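Local coordinates for BF1531-like N-terminal domain-containing protein (Bacteroides fragilis, PDB 3SLR) that binds magnesium in a phosphatase-like domain joined to an FkbH-type N-terminal domain, and may be a hydrolase acting on ester bonds, though its exact function is unknown, at residues A[28-33]-A[83-88]; A[127-132]-A[171-176]; A[221-226]-A[324-329]; A[260-265]-A[295-300]. One frame throughout, in Å; residues are numbered along the deposited sequence.

Interaction 1 (A[28-33]-A[83-88]); sequences LGDTAT and FHSTHK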
# COMPACT_ATOMS: atom_id res chain seq x y z
N LEU A 28 -12.28 15.02 4.22
CA LEU A 28 -12.35 15.97 5.33
C LEU A 28 -11.09 15.84 6.17
O LEU A 28 -10.74 14.74 6.61
CB LEU A 28 -13.58 15.68 6.20
CG LEU A 28 -14.94 15.55 5.49
CD1 LEU A 28 -15.15 14.11 5.03
CD2 LEU A 28 -16.06 15.96 6.42
N GLY A 29 -10.41 16.95 6.42
CA GLY A 29 -9.16 16.91 7.16
C GLY A 29 -8.98 18.08 8.09
O GLY A 29 -9.71 19.07 7.99
N ASP A 30 -8.01 17.98 9.01
CA ASP A 30 -7.72 19.08 9.92
C ASP A 30 -6.45 19.85 9.54
O ASP A 30 -5.96 20.71 10.29
CB ASP A 30 -7.70 18.64 11.40
CG ASP A 30 -6.66 17.55 11.70
OD1 ASP A 30 -5.67 17.39 10.95
OD2 ASP A 30 -6.83 16.85 12.72
N THR A 31 -5.92 19.55 8.36
CA THR A 31 -4.89 20.39 7.74
C THR A 31 -5.39 20.78 6.35
O THR A 31 -6.49 20.38 5.96
CB THR A 31 -3.52 19.69 7.66
OG1 THR A 31 -3.61 18.46 6.91
CG2 THR A 31 -3.00 19.39 9.07
N ALA A 32 -4.63 21.56 5.60
CA ALA A 32 -5.10 22.00 4.28
C ALA A 32 -5.12 20.84 3.29
O ALA A 32 -4.10 20.19 3.06
CB ALA A 32 -4.25 23.14 3.75
N THR A 33 -6.29 20.59 2.69
CA THR A 33 -6.48 19.37 1.89
C THR A 33 -6.56 19.57 0.38
O THR A 33 -6.81 18.62 -0.36
CB THR A 33 -7.74 18.57 2.35
OG1 THR A 33 -8.88 19.44 2.40
CG2 THR A 33 -7.53 17.96 3.72
N PHE A 83 -8.86 12.70 7.23
CA PHE A 83 -7.45 12.91 7.51
C PHE A 83 -7.29 13.74 8.78
O PHE A 83 -7.26 14.97 8.74
CB PHE A 83 -6.78 13.63 6.33
CG PHE A 83 -5.28 13.75 6.45
CD1 PHE A 83 -4.59 13.02 7.41
CD2 PHE A 83 -4.57 14.58 5.59
CE1 PHE A 83 -3.20 13.13 7.52
CE2 PHE A 83 -3.20 14.68 5.67
CZ PHE A 83 -2.50 13.96 6.64
N HIS A 84 -7.24 13.05 9.92
CA HIS A 84 -6.83 13.63 11.20
C HIS A 84 -5.31 13.48 11.29
O HIS A 84 -4.80 12.36 11.29
CB HIS A 84 -7.44 12.85 12.36
CG HIS A 84 -8.83 13.28 12.73
ND1 HIS A 84 -9.80 12.37 13.09
CD2 HIS A 84 -9.38 14.51 12.85
CE1 HIS A 84 -10.91 13.03 13.40
NE2 HIS A 84 -10.68 14.32 13.27
N SER A 85 -4.59 14.58 11.41
CA SER A 85 -3.13 14.52 11.43
C SER A 85 -2.57 14.33 12.83
O SER A 85 -3.14 14.82 13.81
CB SER A 85 -2.53 15.79 10.82
OG SER A 85 -2.83 16.92 11.63
N THR A 86 -1.45 13.63 12.92
CA THR A 86 -0.76 13.54 14.20
C THR A 86 -0.39 14.94 14.69
O THR A 86 -0.48 15.23 15.89
CB THR A 86 0.51 12.70 14.10
OG1 THR A 86 0.18 11.41 13.59
CG2 THR A 86 1.19 12.56 15.47
N HIS A 87 0.03 15.79 13.77
CA HIS A 87 0.47 17.13 14.10
C HIS A 87 -0.58 17.94 14.87
O HIS A 87 -0.26 18.62 15.85
CB HIS A 87 0.90 17.88 12.83
CG HIS A 87 1.77 19.06 13.10
ND1 HIS A 87 3.15 19.01 12.99
CD2 HIS A 87 1.48 20.31 13.53
CE1 HIS A 87 3.66 20.18 13.31
NE2 HIS A 87 2.67 20.99 13.64
N LYS A 88 -1.82 17.88 14.41
CA LYS A 88 -2.89 18.64 15.04
C LYS A 88 -3.34 18.00 16.35
O LYS A 88 -3.73 18.70 17.29
CB LYS A 88 -4.07 18.82 14.07
CG LYS A 88 -3.73 19.70 12.85
CD LYS A 88 -3.43 21.15 13.27
CE LYS A 88 -2.91 21.97 12.07
NZ LYS A 88 -2.75 23.42 12.42
O HOH W 1 -5.83 15.04 14.47
O HOH W 2 -4.84 16.65 8.39
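Two neighbouring strands of the parallel sheet of the FkbH-type domain, 22-29 and 79-83, end side by side here, and the loops that follow are tied together through D30. At the tightly packed end the strands are linked by backbone: F83 N gives a nearly straight bond (170°) to L28 O, and D30 N returns one to F83 O. G29 has no side chain, which suits a place crowded by T33 CG2 and F83 O; its CA makes a CH...O contact with F83 O at 3.1 Å. A water belongs to this packing, lying over the F83 ring, donating to D30 OD1 and F83 O and hydrogen-bonded with T31 OG1. T31 CG2 rests against S85 OG and K88 CG.

D30 turns its carboxylate to the start of helix 86-94, with CG in the crowded position between N and carbonyl carbon (chi1 59°). OD1 takes S85 N through its syn lone pair at 3.0 Å and S85 OG, also 3.0 Å away, from above the carboxylate plane. The same serine OG accepts from K88 N at 3.1 Å, so one small hydroxyl both caps the helix and holds the aspartate. OD2 lies at the edge of the H84 ring, whose nitrogens bond to Y125 and E62.

On the looser side another water donates to D30 OD2 and S85 O. K88, partly exposed, runs past D30 with its methylenes and carries its ammonium off to E195 and Y191.

G29-D30-T31, at the end of the first strand, probably corresponds to the Gly-Asp-Ser block of SGNH hydrolases, though no catalytic role is established here. Gripped by a helix N-terminus and two waters, D30 is probably ionised.

Interaction 2 (A[127-132]-A[171-176]); sequences NYPEIE and CNLAGI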
# COMPACT_ATOMS: atom_id res chain seq x y z
N ASN A 127 -4.34 6.45 9.71
CA ASN A 127 -3.86 6.33 11.08
C ASN A 127 -2.69 7.29 11.31
O ASN A 127 -2.41 8.14 10.46
CB ASN A 127 -3.52 4.88 11.47
CG ASN A 127 -2.40 4.28 10.65
OD1 ASN A 127 -1.82 4.94 9.76
ND2 ASN A 127 -2.06 3.01 10.95
N TYR A 128 -2.03 7.16 12.45
CA TYR A 128 -1.19 8.24 12.97
C TYR A 128 0.30 7.89 13.07
O TYR A 128 0.72 7.14 13.95
CB TYR A 128 -1.68 8.63 14.37
CG TYR A 128 -3.11 9.16 14.43
CD1 TYR A 128 -4.18 8.29 14.61
CD2 TYR A 128 -3.37 10.52 14.34
CE1 TYR A 128 -5.50 8.79 14.66
CE2 TYR A 128 -4.65 11.02 14.42
CZ TYR A 128 -5.71 10.15 14.57
OH TYR A 128 -6.99 10.66 14.63
N PRO A 129 1.13 8.47 12.18
CA PRO A 129 2.57 8.28 12.37
C PRO A 129 3.02 8.95 13.67
O PRO A 129 2.57 10.05 14.00
CB PRO A 129 3.21 9.02 11.18
CG PRO A 129 2.07 9.30 10.22
CD PRO A 129 0.81 9.35 11.04
N GLU A 130 3.92 8.31 14.40
CA GLU A 130 4.31 8.88 15.68
C GLU A 130 5.17 10.13 15.50
O GLU A 130 6.13 10.13 14.73
CB GLU A 130 5.05 7.85 16.54
CG GLU A 130 5.52 8.43 17.90
CD GLU A 130 6.23 7.41 18.77
OE1 GLU A 130 6.13 6.20 18.47
OE2 GLU A 130 6.90 7.82 19.75
N ILE A 131 4.81 11.21 16.19
CA ILE A 131 5.75 12.31 16.39
C ILE A 131 6.23 12.18 17.83
O ILE A 131 5.45 12.35 18.76
CB ILE A 131 5.11 13.69 16.15
CG1 ILE A 131 4.59 13.81 14.71
CG2 ILE A 131 6.12 14.81 16.47
CD1 ILE A 131 3.69 15.02 14.50
N GLU A 132 7.49 11.81 18.00
CA GLU A 132 8.04 11.68 19.34
C GLU A 132 8.40 13.08 19.85
O GLU A 132 9.28 13.73 19.30
CB GLU A 132 9.27 10.77 19.34
CG GLU A 132 9.92 10.72 20.72
CD GLU A 132 11.15 9.84 20.77
OE1 GLU A 132 11.97 9.90 19.84
OE2 GLU A 132 11.27 9.09 21.75
N CYS A 171 -6.12 3.51 6.21
CA CYS A 171 -4.98 3.63 5.30
C CYS A 171 -3.74 3.82 6.19
O CYS A 171 -3.69 4.74 7.01
CB CYS A 171 -5.15 4.81 4.37
SG CYS A 171 -3.80 5.01 3.18
N ASN A 172 -2.76 2.93 6.04
CA ASN A 172 -1.67 2.80 7.01
C ASN A 172 -0.58 3.86 6.83
O ASN A 172 0.58 3.54 6.55
CB ASN A 172 -1.07 1.39 6.94
CG ASN A 172 -0.15 1.08 8.11
OD1 ASN A 172 -0.08 1.83 9.08
ND2 ASN A 172 0.54 -0.05 8.03
N LEU A 173 -0.96 5.12 6.99
CA LEU A 173 -0.03 6.24 6.91
C LEU A 173 1.16 6.04 7.86
O LEU A 173 2.29 6.40 7.53
CB LEU A 173 -0.77 7.55 7.22
CG LEU A 173 0.05 8.84 7.18
CD1 LEU A 173 0.74 8.99 5.83
CD2 LEU A 173 -0.87 10.04 7.46
N ALA A 174 0.90 5.43 9.01
CA ALA A 174 1.96 5.19 9.99
C ALA A 174 3.05 4.27 9.43
O ALA A 174 4.24 4.57 9.54
CB ALA A 174 1.38 4.61 11.29
N GLY A 175 2.63 3.16 8.82
CA GLY A 175 3.59 2.21 8.26
C GLY A 175 4.31 2.80 7.05
O GLY A 175 5.49 2.55 6.84
N ILE A 176 3.57 3.55 6.24
CA ILE A 176 4.16 4.24 5.10
C ILE A 176 5.25 5.19 5.59
O ILE A 176 6.39 5.17 5.09
CB ILE A 176 3.07 5.04 4.33
CG1 ILE A 176 2.03 4.08 3.75
CG2 ILE A 176 3.69 5.92 3.24
CD1 ILE A 176 0.74 4.77 3.32
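As the chain leaves strand 122-126 it keeps pace with the end of the neighbouring strand 168-171, N127 N bonding to C171 O at 3.3 Å and 162°, and then crosses the first turn of helix 173-180, where the CA atoms of P129 and A174 come within 3.9 Å. The motif is a helix N-terminus capped by asparagine at the edge of a parallel alpha/beta sheet. N172, centre of an inverse gamma turn in which L173 N reaches back to C171 O, is the N-cap residue: its OD1 accepts from G175 N at 3.0 Å.

N127 adds a second asparagine to this site. With CG in the crowded position between N and carbonyl carbon (chi1 63°), its amide reaches over the helix start and works at both ends. OD1 takes A174 N at 2.9 Å, while ND2 donates to N172 OD1, the two amide planes standing 69° apart. An amide suits the place because it can accept from the helix N-H and donate to the cap together.

Beyond it the contact turns apolar. P129 brings CG to 3.7 Å from L173 CG, and its fixed phi suits the extended chain passing the helix start. Y128 faces the other way, between helices 147-164 and 86-94, its hydroxyl bonded to Y125 and R108. Its carbonyl, Y128 O, accepts from N155 ND2 and also lies 3.7 Å from A174 CB.

Interaction 3 (A[221-226]-A[324-329]); sequences FKKCLI and LNIGFD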
# COMPACT_ATOMS: atom_id res chain seq x y z
N PHE A 221 -8.07 -5.86 -7.64
CA PHE A 221 -6.93 -6.15 -6.78
C PHE A 221 -6.15 -7.31 -7.39
O PHE A 221 -6.69 -8.11 -8.17
CB PHE A 221 -7.40 -6.49 -5.36
CG PHE A 221 -8.41 -7.61 -5.30
CD1 PHE A 221 -9.77 -7.33 -5.42
CD2 PHE A 221 -8.01 -8.92 -5.14
CE1 PHE A 221 -10.71 -8.35 -5.37
CE2 PHE A 221 -8.95 -9.95 -5.08
CZ PHE A 221 -10.29 -9.67 -5.20
N LYS A 222 -4.86 -7.41 -7.03
CA LYS A 222 -4.00 -8.45 -7.59
C LYS A 222 -4.27 -9.81 -6.96
O LYS A 222 -4.52 -9.90 -5.76
CB LYS A 222 -2.53 -8.08 -7.46
CG LYS A 222 -2.16 -6.79 -8.19
CD LYS A 222 -2.58 -6.86 -9.67
CE LYS A 222 -1.88 -5.79 -10.51
NZ LYS A 222 -1.96 -6.07 -12.01
N LYS A 223 -4.19 -10.86 -7.77
CA LYS A 223 -4.54 -12.20 -7.33
C LYS A 223 -3.41 -13.19 -7.57
O LYS A 223 -3.47 -14.32 -7.09
CB LYS A 223 -5.79 -12.68 -8.08
CG LYS A 223 -7.06 -11.95 -7.68
CD LYS A 223 -8.24 -12.44 -8.52
CE LYS A 223 -8.74 -11.34 -9.41
NZ LYS A 223 -9.01 -10.09 -8.65
N CYS A 224 -2.40 -12.76 -8.31
CA CYS A 224 -1.37 -13.69 -8.78
C CYS A 224 -0.02 -13.00 -8.95
O CYS A 224 0.06 -11.89 -9.48
CB CYS A 224 -1.81 -14.32 -10.11
SG CYS A 224 -0.55 -15.29 -10.98
N LEU A 225 1.03 -13.68 -8.49
CA LEU A 225 2.41 -13.23 -8.66
C LEU A 225 3.17 -14.25 -9.53
O LEU A 225 3.19 -15.44 -9.21
CB LEU A 225 3.10 -13.10 -7.29
CG LEU A 225 4.59 -12.74 -7.31
CD1 LEU A 225 4.80 -11.38 -7.95
CD2 LEU A 225 5.22 -12.78 -5.91
N ILE A 226 3.75 -13.78 -10.63
CA ILE A 226 4.52 -14.62 -11.54
C ILE A 226 5.99 -14.30 -11.38
O ILE A 226 6.39 -13.14 -11.46
CB ILE A 226 4.14 -14.37 -13.02
CG1 ILE A 226 2.65 -14.59 -13.21
CG2 ILE A 226 4.96 -15.26 -13.96
CD1 ILE A 226 2.12 -14.02 -14.52
N LEU A 324 -5.30 -20.32 -15.22
CA LEU A 324 -5.86 -19.80 -13.97
C LEU A 324 -7.24 -19.16 -14.14
O LEU A 324 -8.01 -19.08 -13.18
CB LEU A 324 -4.90 -18.79 -13.35
CG LEU A 324 -3.54 -19.39 -12.95
CD1 LEU A 324 -2.61 -18.30 -12.44
CD2 LEU A 324 -3.75 -20.47 -11.91
N ASN A 325 -7.54 -18.70 -15.35
CA ASN A 325 -8.79 -17.98 -15.61
C ASN A 325 -8.96 -16.79 -14.67
O ASN A 325 -10.00 -16.63 -14.03
CB ASN A 325 -9.99 -18.92 -15.51
CG ASN A 325 -11.26 -18.30 -16.08
OD1 ASN A 325 -11.21 -17.49 -17.01
ND2 ASN A 325 -12.41 -18.68 -15.52
N ILE A 326 -7.92 -15.96 -14.57
CA ILE A 326 -8.03 -14.67 -13.89
C ILE A 326 -7.53 -13.62 -14.87
O ILE A 326 -6.89 -13.95 -15.87
CB ILE A 326 -7.19 -14.60 -12.62
CG1 ILE A 326 -5.74 -14.93 -12.95
CG2 ILE A 326 -7.74 -15.55 -11.56
CD1 ILE A 326 -4.78 -14.73 -11.78
N GLY A 327 -7.83 -12.36 -14.61
CA GLY A 327 -7.49 -11.31 -15.55
C GLY A 327 -6.01 -11.01 -15.57
O GLY A 327 -5.34 -11.09 -14.54
N PHE A 328 -5.51 -10.64 -16.75
CA PHE A 328 -4.13 -10.18 -16.85
C PHE A 328 -3.91 -9.02 -15.89
O PHE A 328 -2.83 -8.89 -15.31
CB PHE A 328 -3.78 -9.77 -18.29
CG PHE A 328 -3.65 -10.93 -19.24
CD1 PHE A 328 -2.57 -11.81 -19.15
CD2 PHE A 328 -4.60 -11.15 -20.22
CE1 PHE A 328 -2.45 -12.89 -20.02
CE2 PHE A 328 -4.49 -12.22 -21.09
CZ PHE A 328 -3.42 -13.09 -21.00
N ASP A 329 -4.93 -8.18 -15.73
CA ASP A 329 -4.83 -7.03 -14.84
C ASP A 329 -4.89 -7.41 -13.35
O ASP A 329 -4.85 -6.53 -12.49
CB ASP A 329 -5.87 -5.96 -15.20
CG ASP A 329 -7.30 -6.48 -15.18
OD1 ASP A 329 -7.53 -7.68 -15.42
OD2 ASP A 329 -8.21 -5.66 -14.95
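I326 pushes its CD1 against C224 CB at 3.4 Å, closer than carbon atoms usually sit. The cysteine stands at the start of strand 224-227, a central strand of the four-stranded parallel sheet in the HAD-type, Rossmann-like domain; the isoleucine lies on the loop that leads from helix 313-324 into the edge strand 331-334. CG1 of I326 takes the crowded position between N and carbonyl carbon (chi1 56°), and the extended chain beyond it delivers the methyl to the strand.

C224 swings SG anti to its backbone N, which carries the sulfur to L324 CD1 at 3.9 Å. The short cysteine thus meets both chains, CB against I326 and SG against L324. N325, the first residue past the helix, has a positive phi of 54°, a conformation asparagine accepts readily, and so turns the chain toward the sheet.

Nearer the surface the grip is polar. K222 is bent at chi2; its NZ makes a weak bond to D329 O at 3.0 Å and is also bonded to T352 OG1 and M331 O, while the D329 carboxylate pairs with K220. K223 folds back over its own segment, where NZ bonds to F221 O at 3.1 Å and sits 3.5 Å above the F221 ring, offset toward its rim.

Interaction 4 (A[260-265]-A[295-300]); sequences EFQEWV and EMVLKL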
# COMPACT_ATOMS: atom_id res chain seq x y z
N GLU A 260 15.13 -13.96 2.30
CA GLU A 260 14.13 -13.05 2.87
C GLU A 260 13.07 -12.64 1.85
O GLU A 260 11.91 -12.45 2.19
CB GLU A 260 14.81 -11.84 3.52
CG GLU A 260 15.72 -12.28 4.67
CD GLU A 260 16.49 -11.16 5.34
OE1 GLU A 260 16.45 -10.01 4.84
OE2 GLU A 260 17.15 -11.44 6.37
N PHE A 261 13.48 -12.51 0.59
CA PHE A 261 12.54 -12.28 -0.51
C PHE A 261 11.60 -13.47 -0.72
O PHE A 261 10.39 -13.28 -0.92
CB PHE A 261 13.29 -11.93 -1.80
CG PHE A 261 12.38 -11.77 -3.00
CD1 PHE A 261 11.32 -10.89 -2.97
CD2 PHE A 261 12.62 -12.49 -4.16
CE1 PHE A 261 10.49 -10.73 -4.08
CE2 PHE A 261 11.79 -12.35 -5.27
CZ PHE A 261 10.73 -11.47 -5.22
N GLN A 262 12.14 -14.68 -0.68
CA GLN A 262 11.29 -15.88 -0.78
C GLN A 262 10.32 -15.96 0.38
O GLN A 262 9.20 -16.43 0.22
CB GLN A 262 12.12 -17.16 -0.84
CG GLN A 262 12.79 -17.40 -2.17
CD GLN A 262 13.39 -18.79 -2.27
OE1 GLN A 262 12.89 -19.74 -1.66
NE2 GLN A 262 14.45 -18.91 -3.04
N GLU A 263 10.74 -15.50 1.56
CA GLU A 263 9.84 -15.49 2.72
C GLU A 263 8.64 -14.56 2.53
O GLU A 263 7.54 -14.83 3.01
CB GLU A 263 10.62 -15.13 4.00
CG GLU A 263 11.59 -16.23 4.40
CD GLU A 263 12.59 -15.80 5.46
OE1 GLU A 263 12.69 -14.58 5.75
OE2 GLU A 263 13.30 -16.69 5.99
N TRP A 264 8.86 -13.45 1.84
CA TRP A 264 7.79 -12.53 1.47
C TRP A 264 6.83 -13.22 0.51
O TRP A 264 5.61 -13.13 0.65
CB TRP A 264 8.40 -11.27 0.83
CG TRP A 264 7.42 -10.19 0.46
CD1 TRP A 264 6.82 -9.29 1.30
CD2 TRP A 264 6.96 -9.86 -0.86
NE1 TRP A 264 6.01 -8.44 0.59
CE2 TRP A 264 6.08 -8.77 -0.74
CE3 TRP A 264 7.21 -10.39 -2.13
CZ2 TRP A 264 5.44 -8.19 -1.84
CZ3 TRP A 264 6.58 -9.82 -3.23
CH2 TRP A 264 5.70 -8.73 -3.07
N VAL A 265 7.38 -13.93 -0.47
CA VAL A 265 6.54 -14.64 -1.44
C VAL A 265 5.70 -15.70 -0.72
O VAL A 265 4.51 -15.87 -1.00
CB VAL A 265 7.38 -15.26 -2.56
CG1 VAL A 265 6.51 -16.13 -3.50
CG2 VAL A 265 8.09 -14.15 -3.34
N GLU A 295 17.81 -25.34 1.30
CA GLU A 295 17.76 -23.94 1.69
C GLU A 295 16.63 -23.18 1.00
O GLU A 295 16.38 -22.03 1.34
CB GLU A 295 19.08 -23.21 1.43
CG GLU A 295 20.10 -23.36 2.55
CD GLU A 295 19.55 -22.97 3.92
OE1 GLU A 295 19.29 -21.77 4.16
OE2 GLU A 295 19.35 -23.88 4.75
N MSE A 296 15.97 -23.80 0.04
CA MSE A 296 14.82 -23.16 -0.59
C MSE A 296 13.70 -22.94 0.44
O MSE A 296 13.35 -23.84 1.20
CB MSE A 296 14.29 -24.00 -1.76
CG MSE A 296 15.23 -24.06 -2.96
SE MSE A 296 15.31 -22.39 -3.96
CE MSE A 296 13.50 -22.40 -4.74
N VAL A 297 13.16 -21.73 0.46
CA VAL A 297 11.97 -21.46 1.27
C VAL A 297 10.73 -21.89 0.50
O VAL A 297 9.87 -22.60 1.03
CB VAL A 297 11.88 -19.96 1.65
CG1 VAL A 297 10.59 -19.67 2.41
CG2 VAL A 297 13.08 -19.57 2.51
N LEU A 298 10.64 -21.47 -0.75
CA LEU A 298 9.56 -21.91 -1.63
C LEU A 298 9.77 -23.37 -2.05
O LEU A 298 10.88 -23.77 -2.38
CB LEU A 298 9.50 -21.01 -2.87
CG LEU A 298 9.21 -19.54 -2.54
CD1 LEU A 298 9.21 -18.68 -3.80
CD2 LEU A 298 7.87 -19.44 -1.82
N LYS A 299 8.69 -24.15 -2.02
CA LYS A 299 8.72 -25.54 -2.49
C LYS A 299 7.78 -25.67 -3.69
O LYS A 299 6.99 -24.77 -3.97
CB LYS A 299 8.27 -26.49 -1.38
CG LYS A 299 9.03 -26.33 -0.07
CD LYS A 299 10.52 -26.55 -0.23
CE LYS A 299 11.22 -26.40 1.12
NZ LYS A 299 12.67 -26.67 1.07
N LEU A 300 7.86 -26.79 -4.40
CA LEU A 300 7.00 -26.98 -5.57
C LEU A 300 5.53 -26.84 -5.23
O LEU A 300 4.76 -26.36 -6.05
CB LEU A 300 7.26 -28.31 -6.26
CG LEU A 300 8.54 -28.38 -7.09
CD1 LEU A 300 8.61 -29.66 -7.92
CD2 LEU A 300 8.64 -27.16 -7.99
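Q262 OE1 is gripped by two consecutive backbone N-H groups of the loop 295-300. L298 N comes in the carbonyl plane at 3.0 Å and is almost straight (172°); V297 N, at 2.9 Å, approaches from above that plane and is more bent (135°). The other half of the amide is occupied too, NE2 donating to I233 O. With CG beside the backbone N and the chain extended beyond it, this buried glutamine is long enough to leave the helix and bind two N-H groups of an irregular loop, and both its polar atoms are paired.

Apolar groups close round the amide. The selenium of M296, a selenomethionine, lies 3.7 Å from Q262 NE2, on a chain bent at chi2 and chi3 that curls back to meet the glutamine at about a right angle; this side chain is about 10 Å from that of D230. On the flank, V297 CB packs 3.8 Å from Q262 CB, and its methyls meet the aliphatic CG of E263. Three residues, about one turn, on from Q262, V265 CG1 touches L298 CD1 at 3.7 Å. Within the loop, K299 NZ bonds to M296 O at 2.9 Å.

The contact thus fixes the loop between helix 283-292 and strand 305-309 on one side of helix 255-270. M296 and L298 also lean on F290 of helix 283-292, while V265 reaches down to L225 and L227 of strand 224-227, which leads to D228 and D230, two of the magnesium ligands.

Overall arrangement
The four contacts fall into two pairs, one in each domain. Interactions 1 and 2 come first along the chain and lie at the ends of strands of the five-stranded parallel sheet, their centres 13 Å apart; they touch, with T86 OG1 2.8 Å from P129 O in a probable hydrogen bond. Interactions 3 and 4 belong to the HAD-type domain, 20 Å apart between centres, interaction 4 falling within the chain between the two halves of interaction 3; L225 packs on V265 and W264 to join them. Between the pairs the centres are about 29 to 41 Å apart. Neither pair contacts the other, so each lies wholly in its own domain, and the bound magnesium belongs to the second.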